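Local coordinates for protein pectate lyase (Pectobacterium carotovorum, PDB 4U49) that cleaves pectate by calcium-dependent elimination and probably depolymerises both polygalacturonate and highly methylated pectins in an endo mode, at residues T24-L29 against L37-D42; V46-V51 against D91-N96; D85-V90 against S102-T107. All coordinates share one frame; numbering follows the deposited sequence.

Contact 1 of 3, residues T24-L29 against L37-D42; sequences TMLMLL and LSWSTD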
ATOM      1  N   THR A  24       3.746   2.332  19.424  1.00 19.69           N
ATOM      2  CA  THR A  24       3.825   2.634  18.005  1.00 18.16           C
ATOM      3  C   THR A  24       5.073   1.967  17.454  1.00 17.42           C
ATOM      4  O   THR A  24       6.173   2.180  17.965  1.00 16.68           O
ATOM      5  CB  THR A  24       3.876   4.144  17.737  1.00 19.44           C
ATOM      6  OG1 THR A  24       2.678   4.758  18.230  1.00 19.74           O
ATOM      7  CG2 THR A  24       4.002   4.414  16.245  1.00 19.08           C
ATOM      8  N   MET A  25       4.895   1.136  16.431  1.00 14.47           N
ATOM      9  CA  MET A  25       6.015   0.461  15.791  1.00 14.92           C
ATOM     10  C   MET A  25       6.427   1.197  14.530  1.00 16.59           C
ATOM     11  O   MET A  25       5.667   1.259  13.564  1.00 16.87           O
ATOM     12  CB  MET A  25       5.663  -0.987  15.454  1.00 18.22           C
ATOM     13  CG  MET A  25       6.709  -1.683  14.595  1.00 27.11           C
ATOM     14  SD  MET A  25       8.176  -2.173  15.520  1.00 40.32           S
ATOM     15  CE  MET A  25       9.254  -2.699  14.191  1.00 27.48           C
ATOM     16  N   LEU A  26       7.634   1.751  14.547  1.00 16.23           N
ATOM     17  CA  LEU A  26       8.172   2.483  13.408  1.00 14.03           C
ATOM     18  C   LEU A  26       9.202   1.652  12.650  1.00 16.25           C
ATOM     19  O   LEU A  26      10.111   1.076  13.249  1.00 15.16           O
ATOM     20  CB  LEU A  26       8.800   3.802  13.875  1.00 15.82           C
ATOM     21  CG  LEU A  26       9.518   4.662  12.833  1.00 13.84           C
ATOM     22  CD1 LEU A  26       8.544   5.152  11.775  1.00 13.73           C
ATOM     23  CD2 LEU A  26      10.220   5.834  13.508  1.00 15.83           C
ATOM     24  N   MET A  27       9.045   1.596  11.331  1.00 14.84           N
ATOM     25  CA  MET A  27      10.004   0.946  10.443  1.00 14.55           C
ATOM     26  C   MET A  27      10.425   1.928   9.358  1.00 18.30           C
ATOM     27  O   MET A  27       9.724   2.907   9.105  1.00 16.35           O
ATOM     28  CB  MET A  27       9.402  -0.305   9.801  1.00 15.18           C
ATOM     29  CG  MET A  27       8.774  -1.277  10.774  1.00 20.48           C
ATOM     30  SD  MET A  27       8.288  -2.806   9.954  1.00 28.06           S
ATOM     31  CE  MET A  27       7.376  -2.172   8.549  1.00 22.03           C
ATOM     32  N   LEU A  28      11.550   1.672   8.700  1.00 15.65           N
ATOM     33  CA  LEU A  28      11.958   2.555   7.615  1.00 14.65           C
ATOM     34  C   LEU A  28      12.527   1.817   6.412  1.00 15.59           C
ATOM     35  O   LEU A  28      12.939   0.660   6.500  1.00 16.92           O
ATOM     36  CB  LEU A  28      12.973   3.590   8.117  1.00 21.63           C
ATOM     37  CG  LEU A  28      14.234   3.165   8.867  1.00 24.04           C
ATOM     38  CD1 LEU A  28      15.321   2.679   7.911  1.00 23.96           C
ATOM     39  CD2 LEU A  28      14.750   4.323   9.712  1.00 19.77           C
ATOM     40  N   LEU A  29      12.535   2.517   5.287  1.00 15.48           N
ATOM     41  CA  LEU A  29      13.165   2.033   4.071  1.00 16.37           C
ATOM     42  C   LEU A  29      13.983   3.162   3.462  1.00 17.51           C
ATOM     43  O   LEU A  29      13.427   4.164   3.012  1.00 18.95           O
ATOM     44  CB  LEU A  29      12.119   1.529   3.074  1.00 17.15           C
ATOM     45  CG  LEU A  29      12.657   1.012   1.738  1.00 17.42           C
ATOM     46  CD1 LEU A  29      13.482  -0.248   1.949  1.00 20.43           C
ATOM     47  CD2 LEU A  29      11.522   0.761   0.748  1.00 16.20           C
ATOM     48  N   LEU A  37       9.438   6.556   6.107  1.00 13.38           N
ATOM     49  CA  LEU A  37       9.006   6.116   7.426  1.00 14.42           C
ATOM     50  C   LEU A  37       7.624   5.496   7.307  1.00 11.33           C
ATOM     51  O   LEU A  37       6.786   5.985   6.562  1.00 13.55           O
ATOM     52  CB  LEU A  37       8.980   7.283   8.418  1.00 11.70           C
ATOM     53  CG  LEU A  37      10.284   7.713   9.096  1.00 14.18           C
ATOM     54  CD1 LEU A  37      11.349   8.125   8.092  1.00 21.06           C
ATOM     55  CD2 LEU A  37      10.001   8.846  10.075  1.00 14.13           C
ATOM     56  N   SER A  38       7.393   4.412   8.034  1.00 12.76           N
ATOM     57  CA  SER A  38       6.079   3.792   8.066  1.00 12.34           C
ATOM     58  C   SER A  38       5.840   3.238   9.459  1.00 14.12           C
ATOM     59  O   SER A  38       6.748   2.675  10.071  1.00 14.14           O
ATOM     60  CB  SER A  38       5.972   2.687   7.010  1.00 12.33           C
ATOM     61  OG  SER A  38       4.682   2.102   7.009  1.00 14.85           O
ATOM     62  N   TRP A  39       4.627   3.395   9.973  1.00 11.36           N
ATOM     63  CA  TRP A  39       4.365   2.943  11.331  1.00 13.29           C
ATOM     64  C   TRP A  39       2.941   2.466  11.551  1.00 15.11           C
ATOM     65  O   TRP A  39       2.036   2.786  10.786  1.00 13.14           O
ATOM     66  CB  TRP A  39       4.700   4.056  12.336  1.00 12.80           C
ATOM     67  CG  TRP A  39       3.913   5.334  12.176  1.00 14.32           C
ATOM     68  CD1 TRP A  39       2.758   5.677  12.827  1.00 13.36           C
ATOM     69  CD2 TRP A  39       4.244   6.453  11.336  1.00 12.19           C
ATOM     70  NE1 TRP A  39       2.346   6.931  12.434  1.00 12.86           N
ATOM     71  CE2 TRP A  39       3.235   7.421  11.520  1.00 12.63           C
ATOM     72  CE3 TRP A  39       5.285   6.715  10.439  1.00 13.56           C
ATOM     73  CZ2 TRP A  39       3.247   8.641  10.839  1.00 11.99           C
ATOM     74  CZ3 TRP A  39       5.291   7.929   9.768  1.00 13.28           C
ATOM     75  CH2 TRP A  39       4.281   8.876   9.975  1.00 11.15           C
ATOM     76  N   SER A  40       2.762   1.675  12.601  1.00 15.94           N
ATOM     77  CA  SER A  40       1.437   1.313  13.068  1.00 13.71           C
ATOM     78  C   SER A  40       1.319   1.720  14.524  1.00 18.09           C
ATOM     79  O   SER A  40       2.282   1.625  15.283  1.00 14.17           O
ATOM     80  CB  SER A  40       1.177  -0.185  12.913  1.00 16.44           C
ATOM     81  OG  SER A  40       1.989  -0.926  13.805  1.00 24.10           O
ATOM     82  N   THR A  41       0.138   2.179  14.914  1.00 18.65           N
ATOM     83  CA  THR A  41      -0.098   2.551  16.297  1.00 21.49           C
ATOM     84  C   THR A  41      -1.463   2.031  16.741  1.00 22.49           C
ATOM     85  O   THR A  41      -2.379   1.891  15.929  1.00 24.36           O
ATOM     86  CB  THR A  41      -0.019   4.083  16.496  1.00 21.87           C
ATOM     87  OG1 THR A  41      -0.063   4.395  17.895  1.00 23.90           O
ATOM     88  CG2 THR A  41      -1.163   4.783  15.779  1.00 21.81           C
ATOM     89  N   ASP A  42      -1.588   1.717  18.023  1.00 30.09           N
ATOM     90  CA  ASP A  42      -2.874   1.303  18.566  1.00 29.45           C
ATOM     91  C   ASP A  42      -3.372   2.333  19.567  1.00 29.83           C
ATOM     92  O   ASP A  42      -4.387   2.126  20.232  1.00 34.27           O
ATOM     93  CB  ASP A  42      -2.779  -0.080  19.214  1.00 32.98           C
ATOM     94  CG  ASP A  42      -1.544  -0.240  20.074  1.00 32.42           C
ATOM     95  OD1 ASP A  42      -1.114   0.752  20.699  1.00 29.19           O
ATOM     96  OD2 ASP A  42      -0.996  -1.361  20.121  1.00 35.20           O
TER
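The hydroxyl of T41 is gripped twice: OG1 donates to T24 OG1 across the strands at 2.8 Å and accepts from the backbone N of A43, where the chain leaves the strand. T41 holds OG1 anti to its own N (chi1 -172°), which brings the oxygen across to its partner on T24. From there the hairpin 24-31/34-41 zips up as a regular antiparallel pair. M25 and S40 exchange two backbone bonds, as do M27 and S38, and the straightest is M27 N to S38 O, 2.8 Å long with 175° at the hydrogen. At the non-hydrogen-bonded pair L26-W39, the CA of W39 lies 3.1 Å from M25 O, a CA-H...O contact.

The two faces of the ribbon differ in chemistry. T24, L26, L37 and W39 turn toward strands 87-94 and 99-106, the opposing sheet of a sandwich whose strand order matches a fibronectin type III fold. Here W39 CG sits between its N and carbonyl carbon (chi1 60°), and the indole runs alongside T24, whose CG2 is 3.9 Å from CD1. L26 CD1 reaches the other part of the ring at CE3 (3.9 Å) and also touches L37 CB (4.0 Å). The indole NE1 is satisfied by Q49.

On the reverse face, M25, M27, S38 and S40 meet the parallel beta-helix: S38 OG bonds to N189 and S40 OG to N166, while M27 packs on I191. The inward face, mostly apolar and with its hydroxyls and indole N-H paired, is thus held mainly by packing, whereas serine-asparagine bonds fix the other to the calcium-binding beta-helix.

Contact 2 of 3, residues V46-V51 against D91-N96; sequences VVRQDV and DTVSGN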
ATOM      1  N   VAL A  46      -6.270   9.756  18.228  1.00 22.83           N
ATOM      2  CA  VAL A  46      -5.115  10.600  17.945  1.00 22.98           C
ATOM      3  C   VAL A  46      -5.532  11.869  17.194  1.00 22.61           C
ATOM      4  O   VAL A  46      -6.467  11.858  16.388  1.00 23.73           O
ATOM      5  CB  VAL A  46      -4.027   9.832  17.144  1.00 24.35           C
ATOM      6  CG1 VAL A  46      -3.946   8.384  17.609  1.00 22.87           C
ATOM      7  CG2 VAL A  46      -4.299   9.880  15.670  1.00 26.86           C
ATOM      8  N   VAL A  47      -4.851  12.972  17.483  1.00 19.65           N
ATOM      9  CA  VAL A  47      -5.189  14.250  16.866  1.00 20.69           C
ATOM     10  C   VAL A  47      -4.011  14.853  16.108  1.00 21.81           C
ATOM     11  O   VAL A  47      -4.199  15.699  15.236  1.00 23.51           O
ATOM     12  CB  VAL A  47      -5.693  15.268  17.915  1.00 26.65           C
ATOM     13  CG1 VAL A  47      -6.966  14.764  18.571  1.00 23.75           C
ATOM     14  CG2 VAL A  47      -4.621  15.546  18.960  1.00 24.08           C
ATOM     15  N   ARG A  48      -2.799  14.415  16.436  1.00 19.91           N
ATOM     16  CA  ARG A  48      -1.602  14.919  15.773  1.00 20.60           C
ATOM     17  C   ARG A  48      -0.458  13.913  15.865  1.00 17.75           C
ATOM     18  O   ARG A  48      -0.414  13.095  16.782  1.00 17.18           O
ATOM     19  CB  ARG A  48      -1.172  16.256  16.384  1.00 21.42           C
ATOM     20  CG  ARG A  48      -0.218  17.058  15.515  1.00 24.24           C
ATOM     21  CD  ARG A  48       0.225  18.340  16.202  1.00 25.60           C
ATOM     22  NE  ARG A  48       1.372  18.134  17.083  1.00 24.85           N
ATOM     23  CZ  ARG A  48       1.362  18.367  18.392  1.00 34.86           C
ATOM     24  NH1 ARG A  48       0.259  18.817  18.978  1.00 31.91           N
ATOM     25  NH2 ARG A  48       2.456  18.157  19.112  1.00 31.81           N
ATOM     26  N   GLN A  49       0.461  13.974  14.907  1.00 15.95           N
ATOM     27  CA  GLN A  49       1.651  13.132  14.926  1.00 15.97           C
ATOM     28  C   GLN A  49       2.895  13.954  14.590  1.00 20.22           C
ATOM     29  O   GLN A  49       2.863  14.804  13.700  1.00 22.61           O
ATOM     30  CB  GLN A  49       1.499  11.969  13.949  1.00 14.27           C
ATOM     31  CG  GLN A  49       0.298  11.090  14.228  1.00 14.34           C
ATOM     32  CD  GLN A  49       0.145   9.981  13.212  1.00 14.28           C
ATOM     33  OE1 GLN A  49       0.479   8.828  13.483  1.00 14.94           O
ATOM     34  NE2 GLN A  49      -0.365  10.322  12.035  1.00 13.09           N
ATOM     35  N   ASP A  50       3.990  13.701  15.303  1.00 15.24           N
ATOM     36  CA  ASP A  50       5.229  14.452  15.097  1.00 17.21           C
ATOM     37  C   ASP A  50       6.368  13.534  14.667  1.00 19.09           C
ATOM     38  O   ASP A  50       6.526  12.442  15.209  1.00 20.06           O
ATOM     39  CB  ASP A  50       5.634  15.200  16.370  1.00 15.45           C
ATOM     40  CG  ASP A  50       4.711  16.360  16.693  1.00 24.33           C
ATOM     41  OD1 ASP A  50       3.929  16.776  15.816  1.00 19.83           O
ATOM     42  OD2 ASP A  50       4.786  16.872  17.829  1.00 24.72           O
ATOM     43  N   VAL A  51       7.163  13.987  13.704  1.00 17.25           N
ATOM     44  CA  VAL A  51       8.294  13.211  13.207  1.00 15.54           C
ATOM     45  C   VAL A  51       9.626  13.795  13.678  1.00 17.41           C
ATOM     46  O   VAL A  51       9.889  14.985  13.495  1.00 15.06           O
ATOM     47  CB  VAL A  51       8.299  13.145  11.669  1.00 14.12           C
ATOM     48  CG1 VAL A  51       9.503  12.357  11.171  1.00 16.67           C
ATOM     49  CG2 VAL A  51       6.999  12.536  11.160  1.00 14.73           C
ATOM     50  N   ASP A  91       6.016  10.619  17.188  1.00 16.75           N
ATOM     51  CA  ASP A  91       5.226  10.830  18.393  1.00 21.74           C
ATOM     52  C   ASP A  91       3.772  10.999  17.995  1.00 23.94           C
ATOM     53  O   ASP A  91       3.470  11.745  17.068  1.00 24.23           O
ATOM     54  CB  ASP A  91       5.705  12.065  19.169  1.00 22.68           C
ATOM     55  CG  ASP A  91       6.995  11.823  19.935  1.00 28.31           C
ATOM     56  OD1 ASP A  91       7.653  10.787  19.700  1.00 29.16           O
ATOM     57  OD2 ASP A  91       7.355  12.680  20.771  1.00 28.67           O
ATOM     58  N   THR A  92       2.869  10.304  18.676  1.00 19.29           N
ATOM     59  CA  THR A  92       1.449  10.525  18.442  1.00 20.31           C
ATOM     60  C   THR A  92       0.845  11.282  19.614  1.00 26.30           C
ATOM     61  O   THR A  92       1.153  11.004  20.773  1.00 26.65           O
ATOM     62  CB  THR A  92       0.679   9.212  18.234  1.00 22.78           C
ATOM     63  OG1 THR A  92       0.699   8.448  19.445  1.00 26.77           O
ATOM     64  CG2 THR A  92       1.300   8.403  17.108  1.00 18.72           C
ATOM     65  N   VAL A  93      -0.007  12.251  19.303  1.00 21.71           N
ATOM     66  CA  VAL A  93      -0.690  13.022  20.331  1.00 23.55           C
ATOM     67  C   VAL A  93      -2.175  12.679  20.311  1.00 24.55           C
ATOM     68  O   VAL A  93      -2.827  12.770  19.271  1.00 22.24           O
ATOM     69  CB  VAL A  93      -0.488  14.534  20.130  1.00 22.79           C
ATOM     70  CG1 VAL A  93      -1.121  15.315  21.271  1.00 23.40           C
ATOM     71  CG2 VAL A  93       0.995  14.856  20.022  1.00 23.19           C
ATOM     72  N   SER A  94      -2.697  12.264  21.461  1.00 19.72           N
ATOM     73  CA  SER A  94      -4.090  11.848  21.563  1.00 21.43           C
ATOM     74  C   SER A  94      -4.948  12.944  22.180  1.00 22.17           C
ATOM     75  O   SER A  94      -4.432  13.951  22.661  1.00 20.99           O
ATOM     76  CB  SER A  94      -4.208  10.563  22.384  1.00 24.66           C
ATOM     77  OG  SER A  94      -3.613   9.467  21.708  1.00 25.40           O
ATOM     78  N   GLY A  95      -6.261  12.736  22.169  1.00 21.92           N
ATOM     79  CA  GLY A  95      -7.199  13.719  22.684  1.00 25.31           C
ATOM     80  C   GLY A  95      -7.086  13.966  24.176  1.00 24.24           C
ATOM     81  O   GLY A  95      -7.452  15.035  24.663  1.00 23.65           O
ATOM     82  N   ASN A  96      -6.581  12.977  24.906  1.00 21.67           N
ATOM     83  CA  ASN A  96      -6.350  13.135  26.337  1.00 22.39           C
ATOM     84  C   ASN A  96      -5.007  13.806  26.611  1.00 24.43           C
ATOM     85  O   ASN A  96      -4.522  13.800  27.743  1.00 25.33           O
ATOM     86  CB  ASN A  96      -6.415  11.779  27.047  1.00 25.32           C
ATOM     87  CG  ASN A  96      -5.409  10.784  26.502  1.00 25.47           C
ATOM     88  OD1 ASN A  96      -4.634  11.097  25.598  1.00 20.74           O
ATOM     89  ND2 ASN A  96      -5.406   9.577  27.062  1.00 22.72           N
TER
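The guanidinium of R48 has the methyl CG2 of V93 over one face, 3.7 Å above the plane and displaced toward the rim, while the carboxylate carbon of D50 lies in plane at its edge. R48 and V93 belong to the antiparallel pair 46-54/87-94 in the four-stranded sheet of the sandwich, a pairing interrupted by a classic beta bulge. R48 holds D50 side-on, in a bidentate salt bridge: NE to OD1, and NH2 to OD2 at 3.0 Å. Both oxygens are met on their syn sides and lie nearly in the guanidinium plane. A bend at chi3 (85°) after an extended start turns the group along its own strand to D50, two residues on, and lays it beside V93.

At the bulge V47 and R48 both face V93, whose O accepts from each: a short, almost linear bond from V47 N (2.7 Å, 177°) and a longer one from R48 N (3.3 Å). Beyond it, V93 N returns to R48 O, and D50 and D91 exchange two bonds. D50 OD2 and D91 OD2 are 5.7 Å apart, so like charges would be expected to repel, an effect that R48 and K64, which also pairs with D50 OD2, probably offset.

The opposite face of the sheet carries Q49 and T92, lying side by side and pointing the same way into the sandwich interior. The buried amide is held by bonds from NE2 to the carbonyls of D72 and N69. Its OE1, which accepts from the W39 indole, also touches T92 CG2 at 3.7 Å.

Contact 3 of 3, residues D85-V90 against S102-T107; sequences DYWYWV and SNAAST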
ATOM      1  N   ASP A  85      24.001   8.047   8.486  1.00 24.31           N
ATOM      2  CA  ASP A  85      23.030   7.151   9.103  1.00 24.60           C
ATOM      3  C   ASP A  85      22.177   7.959  10.075  1.00 25.71           C
ATOM      4  O   ASP A  85      22.688   8.839  10.767  1.00 26.42           O
ATOM      5  CB  ASP A  85      23.720   5.995   9.833  1.00 24.88           C
ATOM      6  CG  ASP A  85      24.536   5.116   8.902  1.00 27.53           C
ATOM      7  OD1 ASP A  85      24.162   4.991   7.719  1.00 30.50           O
ATOM      8  OD2 ASP A  85      25.551   4.547   9.356  1.00 30.51           O
ATOM      9  N   TYR A  86      20.883   7.663  10.132  1.00 22.19           N
ATOM     10  CA  TYR A  86      19.976   8.424  10.983  1.00 22.23           C
ATOM     11  C   TYR A  86      19.139   7.541  11.899  1.00 20.05           C
ATOM     12  O   TYR A  86      18.926   6.360  11.627  1.00 17.91           O
ATOM     13  CB  TYR A  86      19.042   9.285  10.132  1.00 24.35           C
ATOM     14  CG  TYR A  86      19.692  10.498   9.513  1.00 22.32           C
ATOM     15  CD1 TYR A  86      19.867  11.663  10.244  1.00 24.12           C
ATOM     16  CD2 TYR A  86      20.113  10.484   8.192  1.00 22.58           C
ATOM     17  CE1 TYR A  86      20.454  12.778   9.679  1.00 22.88           C
ATOM     18  CE2 TYR A  86      20.703  11.590   7.619  1.00 24.96           C
ATOM     19  CZ  TYR A  86      20.867  12.736   8.365  1.00 25.37           C
ATOM     20  OH  TYR A  86      21.455  13.839   7.793  1.00 25.90           O
ATOM     21  N   TRP A  87      18.673   8.132  12.991  1.00 18.76           N
ATOM     22  CA  TRP A  87      17.648   7.522  13.818  1.00 17.70           C
ATOM     23  C   TRP A  87      16.378   8.354  13.679  1.00 18.70           C
ATOM     24  O   TRP A  87      16.446   9.571  13.511  1.00 19.31           O
ATOM     25  CB  TRP A  87      18.097   7.432  15.278  1.00 22.15           C
ATOM     26  CG  TRP A  87      19.226   6.476  15.492  1.00 23.48           C
ATOM     27  CD1 TRP A  87      20.557   6.726  15.316  1.00 26.23           C
ATOM     28  CD2 TRP A  87      19.128   5.114  15.928  1.00 23.53           C
ATOM     29  NE1 TRP A  87      21.292   5.604  15.612  1.00 30.49           N
ATOM     30  CE2 TRP A  87      20.440   4.600  15.988  1.00 26.85           C
ATOM     31  CE3 TRP A  87      18.059   4.277  16.263  1.00 25.08           C
ATOM     32  CZ2 TRP A  87      20.712   3.291  16.379  1.00 32.04           C
ATOM     33  CZ3 TRP A  87      18.333   2.975  16.651  1.00 28.54           C
ATOM     34  CH2 TRP A  87      19.647   2.496  16.705  1.00 29.65           C
ATOM     35  N   TYR A  88      15.225   7.697  13.733  1.00 14.19           N
ATOM     36  CA  TYR A  88      13.946   8.386  13.605  1.00 15.83           C
ATOM     37  C   TYR A  88      12.992   7.989  14.725  1.00 15.84           C
ATOM     38  O   TYR A  88      13.081   6.887  15.265  1.00 17.74           O
ATOM     39  CB  TYR A  88      13.291   8.081  12.255  1.00 14.31           C
ATOM     40  CG  TYR A  88      13.966   8.691  11.049  1.00 15.23           C
ATOM     41  CD1 TYR A  88      13.568   9.926  10.556  1.00 17.96           C
ATOM     42  CD2 TYR A  88      14.989   8.020  10.386  1.00 17.06           C
ATOM     43  CE1 TYR A  88      14.174  10.483   9.445  1.00 19.79           C
ATOM     44  CE2 TYR A  88      15.601   8.568   9.275  1.00 16.18           C
ATOM     45  CZ  TYR A  88      15.188   9.798   8.808  1.00 21.07           C
ATOM     46  OH  TYR A  88      15.789  10.352   7.703  1.00 21.17           O
ATOM     47  N   TRP A  89      12.083   8.902  15.061  1.00 14.17           N
ATOM     48  CA  TRP A  89      10.977   8.636  15.978  1.00 16.55           C
ATOM     49  C   TRP A  89       9.701   9.269  15.442  1.00 14.31           C
ATOM     50  O   TRP A  89       9.756  10.310  14.790  1.00 16.26           O
ATOM     51  CB  TRP A  89      11.248   9.204  17.376  1.00 16.96           C
ATOM     52  CG  TRP A  89      12.421   8.640  18.092  1.00 20.45           C
ATOM     53  CD1 TRP A  89      12.406   7.677  19.059  1.00 20.99           C
ATOM     54  CD2 TRP A  89      13.790   9.025  17.927  1.00 19.42           C
ATOM     55  NE1 TRP A  89      13.681   7.433  19.502  1.00 20.81           N
ATOM     56  CE2 TRP A  89      14.550   8.243  18.820  1.00 22.91           C
ATOM     57  CE3 TRP A  89      14.447   9.945  17.106  1.00 18.14           C
ATOM     58  CZ2 TRP A  89      15.937   8.355  18.916  1.00 27.19           C
ATOM     59  CZ3 TRP A  89      15.823  10.054  17.201  1.00 20.60           C
ATOM     60  CH2 TRP A  89      16.553   9.262  18.098  1.00 22.95           C
ATOM     61  N   VAL A  90       8.553   8.659  15.725  1.00 13.79           N
ATOM     62  CA  VAL A  90       7.282   9.357  15.549  1.00 15.19           C
ATOM     63  C   VAL A  90       6.556   9.441  16.895  1.00 19.32           C
ATOM     64  O   VAL A  90       6.517   8.476  17.662  1.00 19.24           O
ATOM     65  CB  VAL A  90       6.368   8.686  14.488  1.00 16.16           C
ATOM     66  CG1 VAL A  90       7.028   8.717  13.118  1.00 15.27           C
ATOM     67  CG2 VAL A  90       6.022   7.259  14.878  1.00 21.04           C
ATOM     68  N   SER A 102       7.280   6.417  19.547  1.00 16.18           N
ATOM     69  CA  SER A 102       7.574   5.139  18.915  1.00 17.08           C
ATOM     70  C   SER A 102       8.934   4.618  19.358  1.00 16.97           C
ATOM     71  O   SER A 102       9.672   5.301  20.064  1.00 15.44           O
ATOM     72  CB  SER A 102       7.564   5.273  17.395  1.00 14.06           C
ATOM     73  OG  SER A 102       8.696   6.013  16.968  1.00 13.57           O
ATOM     74  N   ASN A 103       9.262   3.406  18.926  1.00 17.33           N
ATOM     75  CA  ASN A 103      10.633   2.929  18.997  1.00 16.70           C
ATOM     76  C   ASN A 103      11.519   3.818  18.141  1.00 17.35           C
ATOM     77  O   ASN A 103      11.043   4.457  17.199  1.00 15.19           O
ATOM     78  CB  ASN A 103      10.729   1.483  18.517  1.00 16.79           C
ATOM     79  CG  ASN A 103      10.226   1.312  17.094  1.00 16.32           C
ATOM     80  OD1 ASN A 103       9.035   1.453  16.833  1.00 15.96           O
ATOM     81  ND2 ASN A 103      11.133   1.004  16.170  1.00 15.21           N
ATOM     82  N   ALA A 104      12.804   3.867  18.468  1.00 13.71           N
ATOM     83  CA  ALA A 104      13.773   4.491  17.582  1.00 19.53           C
ATOM     84  C   ALA A 104      14.010   3.566  16.397  1.00 19.03           C
ATOM     85  O   ALA A 104      14.182   2.360  16.568  1.00 20.06           O
ATOM     86  CB  ALA A 104      15.076   4.777  18.317  1.00 20.03           C
ATOM     87  N   ALA A 105      13.990   4.125  15.194  1.00 16.42           N
ATOM     88  CA  ALA A 105      14.265   3.356  13.988  1.00 21.33           C
ATOM     89  C   ALA A 105      15.536   3.877  13.339  1.00 19.18           C
ATOM     90  O   ALA A 105      15.690   5.081  13.148  1.00 19.64           O
ATOM     91  CB  ALA A 105      13.095   3.434  13.019  1.00 18.30           C
ATOM     92  N   SER A 106      16.446   2.965  13.008  1.00 21.65           N
ATOM     93  CA  SER A 106      17.732   3.338  12.426  1.00 21.20           C
ATOM     94  C   SER A 106      17.827   2.960  10.955  1.00 21.66           C
ATOM     95  O   SER A 106      17.341   1.907  10.541  1.00 19.84           O
ATOM     96  CB  SER A 106      18.877   2.677  13.198  1.00 23.15           C
ATOM     97  OG  SER A 106      20.127   2.965  12.595  1.00 25.08           O
ATOM     98  N   THR A 107      18.463   3.824  10.169  1.00 17.30           N
ATOM     99  CA  THR A 107      18.728   3.533   8.763  1.00 20.52           C
ATOM    100  C   THR A 107      19.866   2.527   8.638  1.00 23.75           C
ATOM    101  O   THR A 107      20.033   1.880   7.604  1.00 29.70           O
ATOM    102  CB  THR A 107      19.089   4.803   7.978  1.00 21.45           C
ATOM    103  OG1 THR A 107      20.277   5.383   8.529  1.00 21.27           O
ATOM    104  CG2 THR A 107      17.958   5.816   8.053  1.00 21.40           C
TER
HETATM  105  O   HOH W   1      21.625   4.853  12.142  1.00 29.04           O
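W87 lies flat against S106, whose CB sits 3.4 Å from the centroid of the six-membered ring and only 5° off its normal, a close CH-pi contact. Beside it the methyl of A104 touches both tryptophans: CB is 3.7 Å from W87 CE3 and 3.2 Å from W89 NE1, while A104 CA lies over the five-membered ring of W89. Small residues of 102-107 thus seat two indoles from the other strand. On the inner face V90 CG2 meets S102 CB at 3.6 Å, and T107 CG2 approaches the Y88 ring in plane at its edge.

Two hydroxyls extend the backbone ladder past its regular bridges. S102 OG accepts from V90 N (2.9 Å, 171°) and donates to N103 O. Its chi1 of 71° places OG between its own N and carbonyl carbon, where it can serve both. T107 OG1 likewise accepts a backbone N-H at the far end, that of Y86, at 2.9 Å, while T107 N bonds to Y86 O.

By contrast, the contact loosens beyond the Y86-T107 bonds. D85 itself is exposed and touches T107 OG1 through CA and CB, and a water that donates to Y86 O lies near S106 OG, which has A108 O as its protein partner.

This hairpin forms one margin of the four-stranded sheet. Strand 46-54 flanks 87-94 on the side away from 99-106, with Y52 against W89. Y88, V90 and S102 turn inward onto strands 24-31 and 34-41 of the facing sheet.

In the fold
From the N terminus, contact 1 closes first, folding strands 24-31 and 34-41 into a hairpin before the chain crosses to the second sheet at strand 46-54. Contact 2 then joins this strand to 87-94, spanning strands 62-68 and 74-77, of which the latter returns to the first sheet. Contact 3 closes the hairpin 87-94/99-106. Contacts 2 and 3 share strand 87-94 and cross along the chain, whereas contact 1 precedes both. The two sheets are tied directly: L26 N bonds to N103 OD1 at 2.7 Å, and L37 CD2 packs on V51 CG1. The result is a compact sandwich preceding the parallel beta-helix, with contact 1 on the side facing it.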